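Local structure of ribonuclease H (Uncultured organism, 4IBN) at residues Asn67-Phe79 / Val91-Met104. The protein probably cleaves the RNA strand of RNA-DNA hybrids endonucleolytically, leaving 5'-phosphomonoesters, with magnesium as cofactor. Numbering follows the deposited sequence.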
# COMPACT_ATOMS: atom_id res chain seq x y z
N ASN A 67 -11.36 -6.68 4.31
CA ASN A 67 -10.10 -6.11 4.66
C ASN A 67 -9.01 -6.59 3.72
O ASN A 67 -8.20 -5.83 3.35
CB ASN A 67 -9.67 -6.40 6.09
CG ASN A 67 -10.37 -5.53 7.09
OD1 ASN A 67 -10.07 -4.37 7.23
ND2 ASN A 67 -11.34 -6.09 7.78
N ASN A 68 -9.05 -7.85 3.35
CA ASN A 68 -8.07 -8.39 2.43
C ASN A 68 -8.17 -7.75 1.06
O ASN A 68 -7.19 -7.54 0.44
CB ASN A 68 -8.17 -9.89 2.30
CG ASN A 68 -7.63 -10.63 3.51
OD1 ASN A 68 -7.07 -10.06 4.38
ND2 ASN A 68 -7.80 -11.90 3.52
N ARG A 69 -9.38 -7.53 0.60
CA ARG A 69 -9.50 -6.90 -0.69
C ARG A 69 -8.92 -5.47 -0.65
O ARG A 69 -8.20 -5.07 -1.50
CB ARG A 69 -10.97 -6.80 -1.10
CG ARG A 69 -11.56 -7.94 -1.88
CD ARG A 69 -12.95 -7.54 -2.58
NE ARG A 69 -12.87 -6.41 -3.49
CZ ARG A 69 -12.48 -6.49 -4.74
NH1 ARG A 69 -12.15 -7.65 -5.22
NH2 ARG A 69 -12.41 -5.44 -5.50
N MET A 70 -9.29 -4.72 0.36
CA MET A 70 -8.82 -3.37 0.48
C MET A 70 -7.27 -3.26 0.66
O MET A 70 -6.65 -2.36 0.20
CB MET A 70 -9.62 -2.57 1.52
CG MET A 70 -11.08 -2.46 1.20
SD MET A 70 -11.45 -2.00 -0.54
CE MET A 70 -10.90 -0.37 -0.59
N ALA A 71 -6.71 -4.22 1.36
CA ALA A 71 -5.29 -4.24 1.51
C ALA A 71 -4.66 -4.41 0.13
O ALA A 71 -3.74 -3.74 -0.18
CB ALA A 71 -4.89 -5.33 2.41
N LEU A 72 -5.21 -5.29 -0.68
CA LEU A 72 -4.70 -5.46 -2.03
C LEU A 72 -4.87 -4.20 -2.89
O LEU A 72 -4.01 -3.85 -3.62
CB LEU A 72 -5.23 -6.74 -2.69
CG LEU A 72 -4.62 -8.02 -2.22
CD1 LEU A 72 -5.50 -9.20 -2.52
CD2 LEU A 72 -3.29 -8.17 -2.83
N ARG A 73 -5.99 -3.53 -2.75
CA ARG A 73 -6.19 -2.29 -3.47
C ARG A 73 -5.20 -1.21 -3.07
O ARG A 73 -4.85 -0.40 -3.87
CB ARG A 73 -7.63 -1.80 -3.37
CG ARG A 73 -8.57 -2.86 -3.81
CD ARG A 73 -9.74 -2.41 -4.62
NE ARG A 73 -9.45 -1.32 -5.53
CZ ARG A 73 -10.37 -0.46 -5.87
NH1 ARG A 73 -11.57 -0.60 -5.39
NH2 ARG A 73 -10.13 0.54 -6.70
N SER A 74 -4.78 -1.23 -1.81
CA SER A 74 -3.81 -0.26 -1.38
C SER A 74 -2.54 -0.43 -2.17
O SER A 74 -1.91 0.51 -2.53
CB SER A 74 -3.58 -0.31 0.14
OG SER A 74 -2.70 -1.31 0.57
N VAL A 75 -2.16 -1.66 -2.40
CA VAL A 75 -1.00 -1.89 -3.24
C VAL A 75 -1.24 -1.48 -4.68
O VAL A 75 -0.47 -0.78 -5.26
CB VAL A 75 -0.64 -3.36 -3.27
CG1 VAL A 75 0.55 -3.61 -4.21
CG2 VAL A 75 -0.30 -3.82 -1.94
N ILE A 76 -2.33 -1.94 -5.25
CA ILE A 76 -2.57 -1.64 -6.62
C ILE A 76 -2.67 -0.18 -6.90
O ILE A 76 -2.09 0.32 -7.79
CB ILE A 76 -3.87 -2.27 -7.07
CG1 ILE A 76 -3.78 -3.77 -7.00
CG2 ILE A 76 -4.23 -1.86 -8.45
CD1 ILE A 76 -5.14 -4.47 -7.05
N GLU A 77 -3.43 0.52 -6.10
CA GLU A 77 -3.57 1.93 -6.30
C GLU A 77 -2.26 2.67 -6.15
O GLU A 77 -2.01 3.61 -6.85
CB GLU A 77 -4.64 2.54 -5.41
CG GLU A 77 -5.98 2.06 -5.71
CD GLU A 77 -6.44 2.33 -7.12
OE1 GLU A 77 -6.19 3.39 -7.62
OE2 GLU A 77 -7.08 1.47 -7.71
N ALA A 78 -1.45 2.27 -5.20
CA ALA A 78 -0.19 2.93 -4.98
C ALA A 78 0.75 2.81 -6.14
O ALA A 78 1.29 3.75 -6.59
CB ALA A 78 0.49 2.35 -3.76
N PHE A 79 0.94 1.60 -6.58
CA PHE A 79 1.82 1.33 -7.67
C PHE A 79 1.32 1.83 -9.01
O PHE A 79 2.09 2.10 -9.90
CB PHE A 79 2.25 -0.12 -7.68
CG PHE A 79 3.25 -0.43 -6.63
CD1 PHE A 79 4.56 -0.24 -6.85
CD2 PHE A 79 2.87 -0.88 -5.42
CE1 PHE A 79 5.43 -0.49 -5.90
CE2 PHE A 79 3.75 -1.12 -4.47
CZ PHE A 79 5.02 -0.92 -4.70
N VAL A 91 10.84 1.58 -4.04
CA VAL A 91 9.81 1.85 -3.07
C VAL A 91 10.05 1.09 -1.81
O VAL A 91 10.25 -0.05 -1.83
CB VAL A 91 8.43 1.45 -3.62
CG1 VAL A 91 7.34 1.74 -2.65
CG2 VAL A 91 8.18 2.11 -4.95
N VAL A 92 9.95 1.76 -0.68
CA VAL A 92 9.85 1.08 0.57
C VAL A 92 8.38 1.13 0.93
O VAL A 92 7.88 2.18 1.10
CB VAL A 92 10.63 1.80 1.65
CG1 VAL A 92 10.48 1.09 2.95
CG2 VAL A 92 12.06 1.88 1.29
N PHE A 93 7.73 -0.03 1.01
CA PHE A 93 6.30 -0.09 1.24
C PHE A 93 6.05 -0.66 2.60
O PHE A 93 6.37 -1.75 2.85
CB PHE A 93 5.63 -0.96 0.15
CG PHE A 93 4.12 -0.92 0.11
CD1 PHE A 93 3.46 -0.24 -0.86
CD2 PHE A 93 3.37 -1.66 0.97
CE1 PHE A 93 2.14 -0.23 -0.92
CE2 PHE A 93 2.05 -1.65 0.90
CZ PHE A 93 1.43 -0.93 -0.05
N THR A 94 5.50 0.17 3.47
CA THR A 94 5.22 -0.22 4.82
C THR A 94 3.73 -0.28 5.10
O THR A 94 3.05 0.63 4.88
CB THR A 94 5.87 0.77 5.84
OG1 THR A 94 7.26 0.85 5.61
CG2 THR A 94 5.62 0.32 7.23
N THR A 95 3.28 -1.40 5.62
CA THR A 95 1.88 -1.62 5.87
C THR A 95 1.66 -2.39 7.13
O THR A 95 2.52 -3.05 7.56
CB THR A 95 1.25 -2.38 4.73
OG1 THR A 95 -0.11 -2.62 5.03
CG2 THR A 95 1.95 -3.64 4.48
N ASP A 96 0.47 -2.24 7.71
CA ASP A 96 0.01 -3.06 8.82
C ASP A 96 -0.45 -4.45 8.39
O ASP A 96 -0.71 -5.27 9.20
CB ASP A 96 -1.14 -2.39 9.58
CG ASP A 96 -2.40 -2.29 8.76
OD1 ASP A 96 -2.35 -2.12 7.56
OD2 ASP A 96 -3.48 -2.33 9.32
N SER A 97 -0.56 -4.68 7.11
CA SER A 97 -1.08 -5.92 6.64
C SER A 97 -0.00 -6.95 6.36
O SER A 97 0.69 -6.86 5.41
CB SER A 97 -1.86 -5.67 5.36
OG SER A 97 -2.29 -6.85 4.77
N ARG A 98 0.08 -7.94 7.23
CA ARG A 98 0.93 -9.08 6.99
C ARG A 98 0.44 -9.85 5.81
O ARG A 98 1.16 -10.50 5.15
CB ARG A 98 1.11 -9.93 8.22
CG ARG A 98 2.16 -9.39 9.09
CD ARG A 98 2.93 -10.42 9.82
NE ARG A 98 3.98 -11.00 9.03
CZ ARG A 98 5.27 -10.82 9.26
NH1 ARG A 98 5.68 -10.06 10.25
NH2 ARG A 98 6.16 -11.42 8.49
N TYR A 99 -0.82 -9.73 5.51
CA TYR A 99 -1.34 -10.42 4.36
C TYR A 99 -0.55 -9.95 3.15
O TYR A 99 -0.11 -10.74 2.41
CB TYR A 99 -2.83 -10.07 4.18
CG TYR A 99 -3.61 -10.77 3.09
CD1 TYR A 99 -3.86 -12.11 3.13
CD2 TYR A 99 -4.11 -10.09 2.02
CE1 TYR A 99 -4.56 -12.74 2.14
CE2 TYR A 99 -4.82 -10.71 1.06
CZ TYR A 99 -5.04 -12.04 1.11
OH TYR A 99 -5.76 -12.69 0.15
N ILE A 100 -0.37 -8.65 3.00
CA ILE A 100 0.41 -8.10 1.89
C ILE A 100 1.90 -8.43 1.98
O ILE A 100 2.46 -8.85 1.04
CB ILE A 100 0.29 -6.58 1.81
CG1 ILE A 100 -1.14 -6.16 1.52
CG2 ILE A 100 1.22 -6.01 0.80
CD1 ILE A 100 -1.75 -6.81 0.39
N VAL A 101 2.49 -8.22 3.14
CA VAL A 101 3.91 -8.43 3.24
C VAL A 101 4.33 -9.88 3.02
O VAL A 101 5.27 -10.16 2.33
CB VAL A 101 4.45 -7.96 4.62
CG1 VAL A 101 5.87 -8.23 4.76
CG2 VAL A 101 4.21 -6.55 4.80
N ASP A 102 3.66 -10.80 3.69
CA ASP A 102 3.93 -12.20 3.50
C ASP A 102 3.51 -12.68 2.10
O ASP A 102 4.12 -13.52 1.53
CB ASP A 102 3.31 -13.06 4.58
CG ASP A 102 3.89 -12.79 5.94
OD1 ASP A 102 5.04 -12.45 6.03
OD2 ASP A 102 3.15 -12.96 6.88
N GLY A 103 2.43 -12.15 1.59
CA GLY A 103 2.04 -12.53 0.25
C GLY A 103 3.03 -12.10 -0.80
O GLY A 103 3.35 -12.85 -1.64
N MET A 104 3.49 -10.87 -0.73
CA MET A 104 4.46 -10.40 -1.69
C MET A 104 5.83 -11.01 -1.58
O MET A 104 6.55 -11.02 -2.51
CB MET A 104 4.57 -8.89 -1.69
CG MET A 104 3.32 -8.25 -2.09
SD MET A 104 3.04 -8.49 -3.87
CE MET A 104 1.75 -7.34 -4.20
O HOH W 1 -2.09 -1.90 3.37
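Ser74 OG, which lies near the plane of the Phe93 ring at its edge, 4.2 Å from CZ, is held by two bonds: it donates to Ala71 O at 2.7 Å and accepts from a water. With chi1 at 81°, OG sits between backbone N and carbonyl carbon, turned back over its own helix. The same water bonds Thr95 OG1, linking helix 67-82 to the end of strand 90-95, where Thr95 OG1 also accepts from Ser97 N in an ST turn. Ser97 is in turn the N-cap of helix 98-113, its OG accepting from Ile100 N at 3.2 Å.

At that helix start the Asn68 amide stacks on the Tyr99 ring, planes 3° apart, with Asn68 CG over the ring centre, 3.6 Å above its plane. Leu72 CD1 meets the ring edge at CE2, 3.9 Å away, while Tyr99 OH is hydrogen-bonded to Trp129 NE1. Replacing Tyr99 by an alanine would probably leave the Asn68 amide without its stacking surface and Trp129 NE1 without this partner.

Further along helix 67-82, Val75 uses both branches: CG2 lies 3.8 Å from Ile100 CG2 and also touches Phe93 CZ, while CG1 meets Met104 CE tip to tip. The Phe79 and Phe93 rings are near parallel (19°) but slid apart, centroids 5.9 Å from each other. Direct contact is thus chiefly apolar and stacking, with one water tying buried hydroxyls where helices 67-82 and 98-113 pack against a face of the central sheet of the RNase H fold.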